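Local coordinates for pectate lyase (Cellvibrio cellulosa, PDB 1GXM), which cleaves polygalacturonate (pectate) by anti-beta-elimination, the chain being the C-terminal catalytic module of a longer polysaccharide lyase that also carries carbohydrate-binding modules, at residues Gly18-Asn23 and Ile323-Lys328; Ala130-Asn135 and Val220-Phe225; Asn135-Ala140 and Asp176-Ala181; Trp183-Val188 and Glu212-Ser217; Ala224-Gln229 and Gln237-Gly242. One frame throughout, in Å; residues are numbered along the deposited sequence.

Interaction 1 of 5, residues Gly18-Asn23 and Ile323-Lys328; sequences GNPAAN and INFAQK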
# COMPACT_ATOMS: atom_id res chain seq x y z
N GLY A 18 10.20 8.10 -10.73
CA GLY A 18 10.82 7.49 -9.56
C GLY A 18 9.88 7.25 -8.38
O GLY A 18 10.29 6.74 -7.36
N ASN A 19 8.63 7.65 -8.51
CA ASN A 19 7.70 7.49 -7.41
C ASN A 19 7.28 6.03 -7.33
O ASN A 19 6.77 5.48 -8.30
CB ASN A 19 6.48 8.38 -7.61
CG ASN A 19 5.48 8.24 -6.49
OD1 ASN A 19 4.96 7.16 -6.24
ND2 ASN A 19 5.18 9.34 -5.81
N PRO A 20 7.54 5.37 -6.21
CA PRO A 20 7.26 3.93 -6.10
C PRO A 20 5.83 3.53 -6.43
O PRO A 20 5.58 2.46 -7.00
CB PRO A 20 7.60 3.62 -4.64
CG PRO A 20 8.58 4.62 -4.28
CD PRO A 20 8.22 5.87 -5.00
N ALA A 21 4.87 4.34 -6.01
CA ALA A 21 3.46 4.05 -6.27
C ALA A 21 3.13 4.17 -7.76
O ALA A 21 2.42 3.36 -8.32
CB ALA A 21 2.59 4.96 -5.44
N ALA A 22 3.66 5.20 -8.39
CA ALA A 22 3.48 5.38 -9.82
C ALA A 22 4.16 4.24 -10.58
O ALA A 22 3.64 3.75 -11.59
CB ALA A 22 4.08 6.70 -10.25
N ASN A 23 5.33 3.82 -10.11
CA ASN A 23 6.03 2.71 -10.75
C ASN A 23 5.19 1.44 -10.64
O ASN A 23 5.05 0.67 -11.60
CB ASN A 23 7.39 2.48 -10.11
CG ASN A 23 8.44 3.50 -10.50
OD1 ASN A 23 9.49 3.59 -9.86
ND2 ASN A 23 8.19 4.24 -11.56
N ILE A 323 13.86 7.24 0.43
CA ILE A 323 14.88 8.23 0.79
C ILE A 323 15.52 8.77 -0.46
O ILE A 323 15.69 9.98 -0.61
CB ILE A 323 15.93 7.60 1.72
CG1 ILE A 323 15.29 7.38 3.09
CG2 ILE A 323 17.18 8.47 1.80
CD1 ILE A 323 16.14 6.57 4.01
N ASN A 324 15.85 7.89 -1.40
CA ASN A 324 16.50 8.33 -2.62
C ASN A 324 15.55 9.17 -3.45
O ASN A 324 15.96 10.15 -4.06
CB ASN A 324 17.04 7.15 -3.42
CG ASN A 324 18.26 6.52 -2.78
OD1 ASN A 324 18.62 5.39 -3.11
ND2 ASN A 324 18.87 7.21 -1.82
N PHE A 325 14.28 8.80 -3.47
CA PHE A 325 13.28 9.57 -4.20
C PHE A 325 13.09 10.92 -3.54
O PHE A 325 13.07 11.95 -4.23
CB PHE A 325 11.95 8.82 -4.27
CG PHE A 325 10.89 9.55 -5.02
CD1 PHE A 325 11.09 9.92 -6.33
CD2 PHE A 325 9.70 9.87 -4.42
CE1 PHE A 325 10.11 10.61 -7.02
CE2 PHE A 325 8.72 10.53 -5.11
CZ PHE A 325 8.93 10.91 -6.41
N ALA A 326 12.99 10.94 -2.22
CA ALA A 326 12.89 12.21 -1.50
C ALA A 326 14.08 13.11 -1.80
O ALA A 326 13.93 14.30 -1.95
CB ALA A 326 12.78 11.98 -0.04
N GLN A 327 15.27 12.53 -1.87
CA GLN A 327 16.48 13.30 -2.15
C GLN A 327 16.35 13.94 -3.53
O GLN A 327 16.66 15.11 -3.72
CB GLN A 327 17.72 12.40 -2.09
CG GLN A 327 19.05 13.17 -2.14
CD GLN A 327 19.53 13.51 -3.55
OE1 GLN A 327 18.92 13.12 -4.55
NE2 GLN A 327 20.65 14.24 -3.62
N LYS A 328 15.90 13.15 -4.50
CA LYS A 328 15.73 13.58 -5.89
C LYS A 328 14.83 14.82 -5.95
O LYS A 328 15.11 15.77 -6.70
CB LYS A 328 15.13 12.43 -6.70
CG LYS A 328 15.00 12.59 -8.24
CD LYS A 328 13.87 11.65 -8.75
CE LYS A 328 14.19 10.86 -10.01
NZ LYS A 328 13.46 11.36 -11.20

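Interaction 2 of 5, residues Ala130-Asn135 and Val220-Phe225; sequences ATFNDN and VGVLAF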
# COMPACT_ATOMS: atom_id res chain seq x y z
N ALA A 130 -8.47 0.24 8.33
CA ALA A 130 -7.73 0.93 7.28
C ALA A 130 -6.45 0.13 7.05
O ALA A 130 -5.64 -0.04 7.96
CB ALA A 130 -7.39 2.35 7.72
N THR A 131 -6.28 -0.37 5.84
CA THR A 131 -5.26 -1.38 5.57
C THR A 131 -4.19 -0.84 4.68
O THR A 131 -4.32 -0.78 3.47
CB THR A 131 -5.90 -2.59 4.95
OG1 THR A 131 -6.83 -3.12 5.89
CG2 THR A 131 -4.86 -3.69 4.74
N PHE A 132 -3.08 -0.47 5.29
CA PHE A 132 -1.90 -0.10 4.54
C PHE A 132 -1.09 -1.30 4.12
O PHE A 132 -0.35 -1.24 3.17
CB PHE A 132 -1.04 0.88 5.31
CG PHE A 132 -1.74 2.16 5.62
CD1 PHE A 132 -2.15 2.99 4.60
CD2 PHE A 132 -2.01 2.56 6.91
CE1 PHE A 132 -2.80 4.17 4.85
CE2 PHE A 132 -2.67 3.73 7.16
CZ PHE A 132 -3.05 4.54 6.14
N ASN A 133 -1.29 -2.41 4.81
CA ASN A 133 -0.65 -3.67 4.52
C ASN A 133 -0.65 -3.99 3.05
O ASN A 133 -1.65 -3.83 2.37
CB ASN A 133 -1.39 -4.78 5.26
CG ASN A 133 -0.59 -6.05 5.31
OD1 ASN A 133 0.42 -6.11 6.00
ND2 ASN A 133 -1.04 -7.07 4.62
N ASP A 134 0.49 -4.47 2.58
CA ASP A 134 0.69 -4.83 1.18
C ASP A 134 0.36 -3.69 0.23
O ASP A 134 -0.12 -3.88 -0.87
CB ASP A 134 -0.15 -6.05 0.82
CG ASP A 134 0.57 -6.93 -0.19
OD1 ASP A 134 -0.05 -7.89 -0.68
OD2 ASP A 134 1.75 -6.73 -0.54
N ASN A 135 0.65 -2.48 0.68
CA ASN A 135 0.40 -1.26 -0.07
C ASN A 135 -1.06 -1.08 -0.48
O ASN A 135 -1.34 -0.34 -1.40
CB ASN A 135 1.32 -1.21 -1.30
CG ASN A 135 2.74 -1.09 -0.93
OD1 ASN A 135 3.10 -0.31 -0.04
ND2 ASN A 135 3.59 -1.85 -1.61
N VAL A 220 6.49 3.31 3.34
CA VAL A 220 7.08 3.76 2.08
C VAL A 220 5.99 4.11 1.07
O VAL A 220 5.96 5.20 0.51
CB VAL A 220 7.97 2.67 1.48
CG1 VAL A 220 8.49 3.08 0.10
CG2 VAL A 220 9.12 2.34 2.43
N GLY A 221 5.06 3.18 0.88
CA GLY A 221 4.02 3.38 -0.10
C GLY A 221 3.09 4.50 0.28
O GLY A 221 2.54 5.19 -0.59
N VAL A 222 2.86 4.68 1.57
CA VAL A 222 2.00 5.78 2.02
C VAL A 222 2.66 7.10 1.65
O VAL A 222 2.03 8.01 1.11
CB VAL A 222 1.75 5.72 3.53
CG1 VAL A 222 0.91 6.90 3.95
CG2 VAL A 222 1.05 4.43 3.92
N LEU A 223 3.95 7.22 1.94
CA LEU A 223 4.69 8.41 1.54
C LEU A 223 4.69 8.62 0.04
O LEU A 223 4.51 9.72 -0.45
CB LEU A 223 6.11 8.36 2.08
CG LEU A 223 6.18 8.47 3.59
CD1 LEU A 223 7.57 8.10 4.11
CD2 LEU A 223 5.81 9.86 4.10
N ALA A 224 4.87 7.54 -0.70
CA ALA A 224 4.87 7.63 -2.15
C ALA A 224 3.51 8.15 -2.63
O ALA A 224 3.44 9.02 -3.49
CB ALA A 224 5.18 6.28 -2.74
N PHE A 225 2.43 7.62 -2.08
CA PHE A 225 1.11 8.14 -2.43
C PHE A 225 0.99 9.63 -2.09
O PHE A 225 0.52 10.41 -2.91
CB PHE A 225 -0.02 7.40 -1.74
CG PHE A 225 -1.29 8.15 -1.82
CD1 PHE A 225 -1.94 8.29 -3.03
CD2 PHE A 225 -1.76 8.83 -0.73
CE1 PHE A 225 -3.07 9.09 -3.13
CE2 PHE A 225 -2.87 9.63 -0.82
CZ PHE A 225 -3.53 9.73 -2.03
O HOH W 1 5.43 0.34 1.04

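Interaction 3 of 5, residues Asn135-Ala140 and Asp176-Ala181; sequences NGMAYA and DYILKA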
# COMPACT_ATOMS: atom_id res chain seq x y z
N ASN A 135 0.65 -2.48 0.68
CA ASN A 135 0.40 -1.26 -0.07
C ASN A 135 -1.06 -1.08 -0.48
O ASN A 135 -1.34 -0.34 -1.40
CB ASN A 135 1.32 -1.21 -1.30
CG ASN A 135 2.74 -1.09 -0.93
OD1 ASN A 135 3.10 -0.31 -0.04
ND2 ASN A 135 3.59 -1.85 -1.61
N GLY A 136 -1.98 -1.71 0.23
CA GLY A 136 -3.35 -1.74 -0.22
C GLY A 136 -3.99 -0.36 -0.32
O GLY A 136 -4.37 0.11 -1.38
N MET A 137 -4.12 0.31 0.82
CA MET A 137 -4.78 1.59 0.80
C MET A 137 -4.01 2.61 -0.04
O MET A 137 -4.61 3.36 -0.80
CB MET A 137 -5.00 2.11 2.21
CG MET A 137 -5.71 3.44 2.25
SD MET A 137 -6.35 3.79 3.89
CE MET A 137 -6.83 5.47 3.63
N ALA A 138 -2.70 2.67 0.12
CA ALA A 138 -1.94 3.67 -0.58
C ALA A 138 -2.02 3.47 -2.08
O ALA A 138 -2.16 4.43 -2.83
CB ALA A 138 -0.49 3.66 -0.14
N TYR A 139 -1.95 2.24 -2.55
CA TYR A 139 -1.92 2.02 -3.99
C TYR A 139 -3.33 2.08 -4.55
O TYR A 139 -3.50 2.51 -5.67
CB TYR A 139 -1.20 0.72 -4.37
CG TYR A 139 0.31 0.78 -4.22
CD1 TYR A 139 0.97 1.87 -3.64
CD2 TYR A 139 1.07 -0.30 -4.62
CE1 TYR A 139 2.37 1.88 -3.50
CE2 TYR A 139 2.44 -0.29 -4.49
CZ TYR A 139 3.08 0.80 -3.92
OH TYR A 139 4.45 0.80 -3.79
N ALA A 140 -4.34 1.72 -3.76
CA ALA A 140 -5.73 1.94 -4.17
C ALA A 140 -6.00 3.42 -4.38
O ALA A 140 -6.64 3.82 -5.34
CB ALA A 140 -6.69 1.38 -3.18
N ASP A 176 -6.84 12.76 3.74
CA ASP A 176 -7.21 13.25 5.05
C ASP A 176 -7.00 12.16 6.09
O ASP A 176 -6.46 12.41 7.16
CB ASP A 176 -8.66 13.73 5.02
CG ASP A 176 -9.06 14.42 6.28
OD1 ASP A 176 -8.60 15.55 6.51
OD2 ASP A 176 -9.81 13.87 7.10
N TYR A 177 -7.48 10.94 5.78
CA TYR A 177 -7.28 9.82 6.69
C TYR A 177 -5.80 9.61 7.03
O TYR A 177 -5.41 9.47 8.18
CB TYR A 177 -7.88 8.52 6.10
CG TYR A 177 -7.74 7.42 7.10
CD1 TYR A 177 -6.58 6.66 7.16
CD2 TYR A 177 -8.71 7.20 8.05
CE1 TYR A 177 -6.40 5.74 8.11
CE2 TYR A 177 -8.55 6.27 9.01
CZ TYR A 177 -7.38 5.53 9.05
OH TYR A 177 -7.18 4.61 10.04
N ILE A 178 -4.99 9.55 5.99
CA ILE A 178 -3.57 9.31 6.15
C ILE A 178 -2.92 10.37 7.03
O ILE A 178 -2.15 10.07 7.92
CB ILE A 178 -2.91 9.22 4.77
CG1 ILE A 178 -3.28 7.89 4.12
CG2 ILE A 178 -1.40 9.37 4.87
CD1 ILE A 178 -2.98 7.84 2.68
N LEU A 179 -3.29 11.62 6.81
CA LEU A 179 -2.73 12.70 7.59
C LEU A 179 -3.15 12.60 9.06
O LEU A 179 -2.33 12.82 9.95
CB LEU A 179 -3.15 14.04 7.02
CG LEU A 179 -2.58 14.38 5.65
CD1 LEU A 179 -3.24 15.64 5.11
CD2 LEU A 179 -1.06 14.51 5.67
N LYS A 180 -4.41 12.25 9.31
CA LYS A 180 -4.90 12.09 10.68
C LYS A 180 -4.30 10.87 11.37
O LYS A 180 -4.12 10.84 12.58
CB LYS A 180 -6.41 12.03 10.70
CG LYS A 180 -7.05 13.38 10.57
CD LYS A 180 -8.54 13.25 10.46
CE LYS A 180 -9.21 14.61 10.55
NZ LYS A 180 -8.72 15.50 9.50
N ALA A 181 -3.98 9.84 10.59
CA ALA A 181 -3.49 8.59 11.14
C ALA A 181 -2.00 8.63 11.44
O ALA A 181 -1.50 7.82 12.22
CB ALA A 181 -3.80 7.45 10.22

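Interaction 4 of 5, residues Trp183-Val188 and Glu212-Ser217; sequences WKQNGV and ESLSGS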
# COMPACT_ATOMS: atom_id res chain seq x y z
N TRP A 183 1.39 8.86 12.85
CA TRP A 183 1.64 8.72 14.28
C TRP A 183 2.53 9.80 14.83
O TRP A 183 3.59 10.08 14.30
CB TRP A 183 2.26 7.36 14.55
CG TRP A 183 2.54 7.12 15.98
CD1 TRP A 183 3.76 7.11 16.56
CD2 TRP A 183 1.59 6.84 17.00
NE1 TRP A 183 3.64 6.85 17.90
CE2 TRP A 183 2.32 6.65 18.19
CE3 TRP A 183 0.20 6.67 17.03
CZ2 TRP A 183 1.70 6.35 19.40
CZ3 TRP A 183 -0.41 6.38 18.23
CH2 TRP A 183 0.35 6.23 19.40
N LYS A 184 2.08 10.40 15.93
CA LYS A 184 2.85 11.40 16.64
C LYS A 184 3.49 10.70 17.80
O LYS A 184 2.84 10.24 18.74
CB LYS A 184 1.97 12.55 17.09
CG LYS A 184 1.47 13.39 15.94
CD LYS A 184 0.28 14.34 16.29
CE LYS A 184 0.17 14.76 17.72
NZ LYS A 184 -1.20 15.29 18.02
N GLN A 185 4.79 10.58 17.68
CA GLN A 185 5.62 9.87 18.61
C GLN A 185 6.16 10.91 19.57
O GLN A 185 7.09 11.62 19.23
CB GLN A 185 6.75 9.21 17.86
CG GLN A 185 7.62 8.32 18.72
CD GLN A 185 8.63 7.66 17.88
OE1 GLN A 185 9.61 8.31 17.48
NE2 GLN A 185 8.41 6.39 17.54
N ASN A 186 5.54 10.99 20.74
CA ASN A 186 5.92 11.96 21.77
C ASN A 186 6.04 13.33 21.15
O ASN A 186 7.02 14.05 21.32
CB ASN A 186 7.21 11.51 22.45
CG ASN A 186 7.08 10.12 23.04
OD1 ASN A 186 6.13 9.83 23.78
ND2 ASN A 186 8.01 9.23 22.68
N GLY A 187 5.01 13.67 20.39
CA GLY A 187 4.90 14.98 19.80
C GLY A 187 5.49 15.14 18.42
O GLY A 187 5.30 16.19 17.83
N VAL A 188 6.20 14.14 17.90
CA VAL A 188 6.93 14.23 16.63
C VAL A 188 6.22 13.37 15.57
O VAL A 188 5.97 12.21 15.79
CB VAL A 188 8.36 13.71 16.78
CG1 VAL A 188 9.11 13.73 15.45
CG2 VAL A 188 9.11 14.55 17.83
N GLU A 212 0.68 -3.62 16.91
CA GLU A 212 0.66 -2.17 16.82
C GLU A 212 2.09 -1.67 16.82
O GLU A 212 2.89 -2.05 17.66
CB GLU A 212 -0.09 -1.55 18.00
CG GLU A 212 -1.48 -2.15 18.27
CD GLU A 212 -1.45 -3.31 19.27
OE1 GLU A 212 -0.50 -4.14 19.29
OE2 GLU A 212 -2.40 -3.43 20.08
N SER A 213 2.37 -0.78 15.89
CA SER A 213 3.73 -0.45 15.55
C SER A 213 3.77 0.60 14.49
O SER A 213 2.76 0.89 13.85
CB SER A 213 4.43 -1.68 15.01
OG SER A 213 3.70 -2.24 13.95
N LEU A 214 4.94 1.19 14.30
CA LEU A 214 5.23 1.86 13.03
C LEU A 214 5.75 0.83 12.05
O LEU A 214 6.60 -0.00 12.38
CB LEU A 214 6.27 2.95 13.22
CG LEU A 214 5.85 4.03 14.21
CD1 LEU A 214 6.99 5.00 14.39
CD2 LEU A 214 4.63 4.75 13.74
N SER A 215 5.23 0.90 10.84
CA SER A 215 5.57 -0.06 9.81
C SER A 215 6.68 0.46 8.93
O SER A 215 6.51 1.41 8.18
CB SER A 215 4.37 -0.35 8.91
OG SER A 215 4.72 -1.27 7.88
N GLY A 216 7.83 -0.19 9.01
CA GLY A 216 8.93 0.13 8.13
C GLY A 216 8.62 -0.23 6.70
O GLY A 216 9.10 0.42 5.79
N SER A 217 7.84 -1.28 6.49
CA SER A 217 7.54 -1.78 5.16
C SER A 217 6.46 -0.99 4.46
O SER A 217 6.59 -0.64 3.31
CB SER A 217 7.12 -3.24 5.24
OG SER A 217 6.15 -3.41 6.25

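Interaction 5 of 5, residues Ala224-Gln229 and Gln237-Gly242; sequences AFLMTQ and QAVRAG. Unlike the reference sequence in segment 237-242: Q237 (reference Arg).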
# COMPACT_ATOMS: atom_id res chain seq x y z
N ALA A 224 4.87 7.54 -0.70
CA ALA A 224 4.87 7.63 -2.15
C ALA A 224 3.51 8.15 -2.63
O ALA A 224 3.44 9.02 -3.49
CB ALA A 224 5.18 6.28 -2.74
N PHE A 225 2.43 7.62 -2.08
CA PHE A 225 1.11 8.14 -2.43
C PHE A 225 0.99 9.63 -2.09
O PHE A 225 0.52 10.41 -2.91
CB PHE A 225 -0.02 7.40 -1.74
CG PHE A 225 -1.29 8.15 -1.82
CD1 PHE A 225 -1.94 8.29 -3.03
CD2 PHE A 225 -1.76 8.83 -0.73
CE1 PHE A 225 -3.07 9.09 -3.13
CE2 PHE A 225 -2.87 9.63 -0.82
CZ PHE A 225 -3.53 9.73 -2.03
N LEU A 226 1.39 10.02 -0.90
CA LEU A 226 1.31 11.43 -0.53
C LEU A 226 2.08 12.31 -1.47
O LEU A 226 1.65 13.42 -1.74
CB LEU A 226 1.76 11.67 0.90
CG LEU A 226 0.81 11.17 1.98
CD1 LEU A 226 1.51 11.40 3.33
CD2 LEU A 226 -0.55 11.83 1.96
N MET A 227 3.19 11.80 -1.97
CA MET A 227 4.03 12.54 -2.88
C MET A 227 3.41 12.69 -4.28
O MET A 227 3.94 13.46 -5.07
CB MET A 227 5.41 11.90 -2.94
CG MET A 227 6.17 12.14 -1.67
SD MET A 227 7.69 11.23 -1.52
CE MET A 227 8.88 12.34 -2.25
N THR A 228 2.32 11.98 -4.57
CA THR A 228 1.59 12.19 -5.82
C THR A 228 0.60 13.35 -5.68
O THR A 228 0.05 13.80 -6.68
CB THR A 228 0.80 10.95 -6.29
OG1 THR A 228 -0.32 10.72 -5.40
CG2 THR A 228 1.64 9.64 -6.32
N GLN A 229 0.32 13.77 -4.46
CA GLN A 229 -0.72 14.76 -4.19
C GLN A 229 -0.20 16.17 -4.28
O GLN A 229 1.00 16.41 -4.16
CB GLN A 229 -1.33 14.51 -2.81
CG GLN A 229 -2.02 13.18 -2.73
CD GLN A 229 -3.11 13.09 -3.79
OE1 GLN A 229 -4.12 13.78 -3.70
NE2 GLN A 229 -2.88 12.29 -4.83
N GLN A 237 4.77 18.84 5.01
CA GLN A 237 5.23 18.57 6.36
C GLN A 237 5.13 17.07 6.69
O GLN A 237 6.04 16.49 7.26
CB GLN A 237 4.40 19.35 7.37
CG GLN A 237 4.79 18.99 8.80
CD GLN A 237 4.02 19.73 9.84
OE1 GLN A 237 4.53 20.69 10.42
NE2 GLN A 237 2.79 19.30 10.11
N ALA A 238 4.01 16.47 6.34
CA ALA A 238 3.79 15.05 6.61
C ALA A 238 4.82 14.19 5.90
O ALA A 238 5.36 13.25 6.46
CB ALA A 238 2.39 14.62 6.18
N VAL A 239 5.06 14.49 4.64
CA VAL A 239 5.98 13.72 3.85
C VAL A 239 7.39 13.92 4.37
O VAL A 239 8.12 12.97 4.54
CB VAL A 239 5.92 14.07 2.37
CG1 VAL A 239 7.02 13.35 1.60
CG2 VAL A 239 4.56 13.70 1.82
N ARG A 240 7.77 15.15 4.60
CA ARG A 240 9.11 15.42 5.11
C ARG A 240 9.32 14.73 6.44
O ARG A 240 10.39 14.19 6.69
CB ARG A 240 9.37 16.90 5.26
CG ARG A 240 9.59 17.59 3.96
CD ARG A 240 9.83 19.08 4.16
NE ARG A 240 10.14 19.78 2.93
CZ ARG A 240 11.33 19.83 2.36
NH1 ARG A 240 12.36 19.20 2.91
NH2 ARG A 240 11.49 20.52 1.24
N ALA A 241 8.30 14.69 7.28
CA ALA A 241 8.45 14.03 8.57
C ALA A 241 8.60 12.53 8.38
O ALA A 241 9.41 11.89 9.04
CB ALA A 241 7.27 14.29 9.45
N GLY A 242 7.83 11.93 7.49
CA GLY A 242 7.94 10.50 7.27
C GLY A 242 9.28 10.11 6.67
O GLY A 242 9.90 9.11 7.04

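Interaction 1 of 5, residues Gly18-Asn23 and Ile323-Lys328
F325 lays one face of its ring against the backbone of G18 and N19, and this meeting makes up most of the contact. The ring leaves helix 318-329 with CG anti to the backbone N (chi1 -179°), which carries it straight out to the chain that leads into helix 20-28. Over that face N19 CA stands 3.9 Å from the ring centroid, displaced from it toward the rim, in a CH-pi contact. G18 O approaches F325 CD1 to 3.4 Å and N19 N lies 3.6 Å from F325 CE1, so a whole peptide unit rests on the aromatic surface. With no side chain on G18, nothing stands between that peptide and the ring.

The side chain of N19 adds its CB, 3.7 Å from F325 CZ, but its amide is not stacked: the amide and ring planes are 72° apart. P20 follows at a greater distance, its CD near F325 CD2. The polar atoms of the N19 amide bond elsewhere. N19 OD1 accepts from A22 N at 3.2 Å in a fairly straight bond (163° at the hydrogen), the donor lying above the carbonyl plane, and takes a weak bond from A21 N. The other end, ND2, donates to A224 O in helix 219-226, which fixes the rotation of the amide. K328, one turn after F325, reaches back along the same flank to a salt bridge with D17. The arrangement is a classic asparagine N-cap, here starting a helix whose entry is covered by an aromatic ring from the C-terminal helix of the chain.

Interaction 2 of 5, residues Ala130-Asn135 and Val220-Phe225
F132 and V222 supply the apolar half of this contact. The V222 methyl CG2 comes to 3.6 Å from F132 CD1, with CG and CE1 of the same ring a little farther off at 4.0 Å each from that methyl. The two side chains cross at about a right angle, and the methyl approaches the ring obliquely. In V222, chi1 of 178° sets CG2 anti to the carbonyl carbon, beside the backbone N, and this is the branch that meets the ring.

The polar half runs through a water. N135 OD1 accepts from it at 2.6 Å, and the water in turn accepts from G221 N at 2.9 Å, so one molecule joins the asparagine carbonyl to an amide in the first turn of helix 219-226. The same OD1 lies 3.8 Å from G221 CA, which brings the amide close to the helix backbone where the glycine has no side chain. Although N135 stands just before helix 136-148, its side chain does not cap that helix and is turned to the water instead.

E218, immediately before helix 219-226, accepts from the backbone N of D134 and of N135. F132 also meets W192 and touches M137. The loop after strand 130-131, through F132 and N135, lies against the start of helix 219-226, with helix 136-148 beside it.

Interaction 3 of 5, residues Asn135-Ala140 and Asp176-Ala181
M137 meets Y177 through its sulfur and its terminal methyl, a Met-aromatic contact. SD is 5.1 Å from the centroid of the Y177 ring and 42° off its normal, an oblique approach. The two side chains cross at about a right angle.

Apolar contacts come from the methyl. M137 CE sits 3.7 Å from Y177 CD1 and a looser 4.3 Å from I178 CG1, so it lodges between two neighbouring residues of helix 161-181. M137 gets there by full extension: CG is anti to the backbone N (chi1 -179°) and every later torsion is close to trans, so the chain spans the gap between the helices and delivers its end alone. Its nearer partner turns the same way at its first torsion, standing its ring out from helix 161-181. The phenol end of Y177 has another task: OH is hydrogen-bonded to G197 O, which pins the ring at both ends.

Within each segment, other groups are settled locally. On helix 161-181, K180 NZ forms a salt bridge with D176 OD1 at 3.0 Å, one turn back, meeting the syn side of the carboxylate about 25° out of its plane; its bond to OD2 is weak. At the start of helix 136-148, N135 CB lies over one face of the Y139 ring, 3.4 Å above its plane and over the centre.

I178 also packs on V222, F225 and L226 of helix 219-226. A long methionine reaching across to an aromatic residue here joins two helices of the alpha/alpha toroid adopted by family 10 pectate lyases.

Interaction 4 of 5, residues Trp183-Val188 and Glu212-Ser217
L214 turns its CG anti to its own carbonyl carbon (chi1 -59°), which sends the two methyls of its fork toward the chain of W183 and Q185, CD2 to W183 and CD1 to Q185. W183 answers with CG anti to the backbone N (chi1 -180°), and Q185 does likewise, running on extended to its amide. CD2 lies 3.6 Å from W183 CB and 3.8 Å from W183 CD1, at the root of the indole and oblique to its ring, the two side chains standing roughly at right angles. CD1 lies farther along strand 184-185, 3.7 Å from Q185 NE2.

W183 and Q185 point the same way because they flank K184 in an extended chain, whose own side chain faces off from L214. Q185 is also the first residue of the type I' turn that links strands 184-185 and 188-189 into a tight beta hairpin; the turn runs to V188 and is closed by Q185 N to V188 O at 2.8 Å and V188 N to Q185 O at 3.0 Å. L214 belongs to a different ladder, its strand 214-215 pairing with strand 280-281.

The polar ends near the leucine are taken up by partners beyond it. Q185 NE2 donates to L283 O and N286 OD1, while Q185 OE1 accepts from R250 NH1, which together fix the amide plane beside the methyl. W183 NE1 donates to the same carbonyl, L283 O.

Interaction 5 of 5, residues Ala224-Gln229 and Gln237-Gly242
No flat group takes part where L226 and M227 meet V239: the F225 ring turns to helices 136-148 and 161-181, and the contact itself is made by aliphatic branches and a thioether. The flat group worth following lies behind it. The Q229 amide has T228 OG1 almost in its plane, only 5° out, with NE2 donating to that oxygen at 3.1 Å; the same NE2 also bonds D145 OD1, so two acceptors hold this nitrogen.

Across the contact, V239 is the residue gripped. Its CG2 reaches 3.6 Å to L226 CB, the two side chains sliding past each other in opposite directions, while L226 CD1 approaches A238 CB more loosely. The second methyl, CG1, meets M227 CG at 3.6 Å and M227 SD at 3.8 Å. M227 bends at its last torsion (chi3 90°), which turns its end away from the valine, toward F325 of helix 318-329.

Just here a type I turn runs from L226 to Q229. There F225 O accepts twice, from T228 N at 2.9 Å and from T228 OG1 at 2.6 Å, the hydroxyl lying in the carbonyl plane. The chemistry is therefore divided: helix 233-246 is met by close-fitting hydrocarbon with no directional bond across the interface, and the polar groups of the turn bond within the turn and to residues such as D145 and Q231, not across the contact.

How the interactions relate
Interactions 2 and 3 lie nearest the centre of the chain, share N135 and touch through the pair V222 and I178, though only interaction 2 uses a bridging water. Interaction 5 takes up helix 219-226 where interaction 2 leaves it, and is wholly apolar. Interaction 1 ties the two ends of the chain together, encloses the others in sequence, is only partly buried, and leans on interaction 5, where F325 meets M227, and on A224 through N19. Interaction 4 stands apart, farthest from the centre, and joins short strands rather than helices, its polar groups reaching beyond it. Aromatic side chains take part in interactions 1 to 4, but only F325 is met over a ring face; the others are approached obliquely.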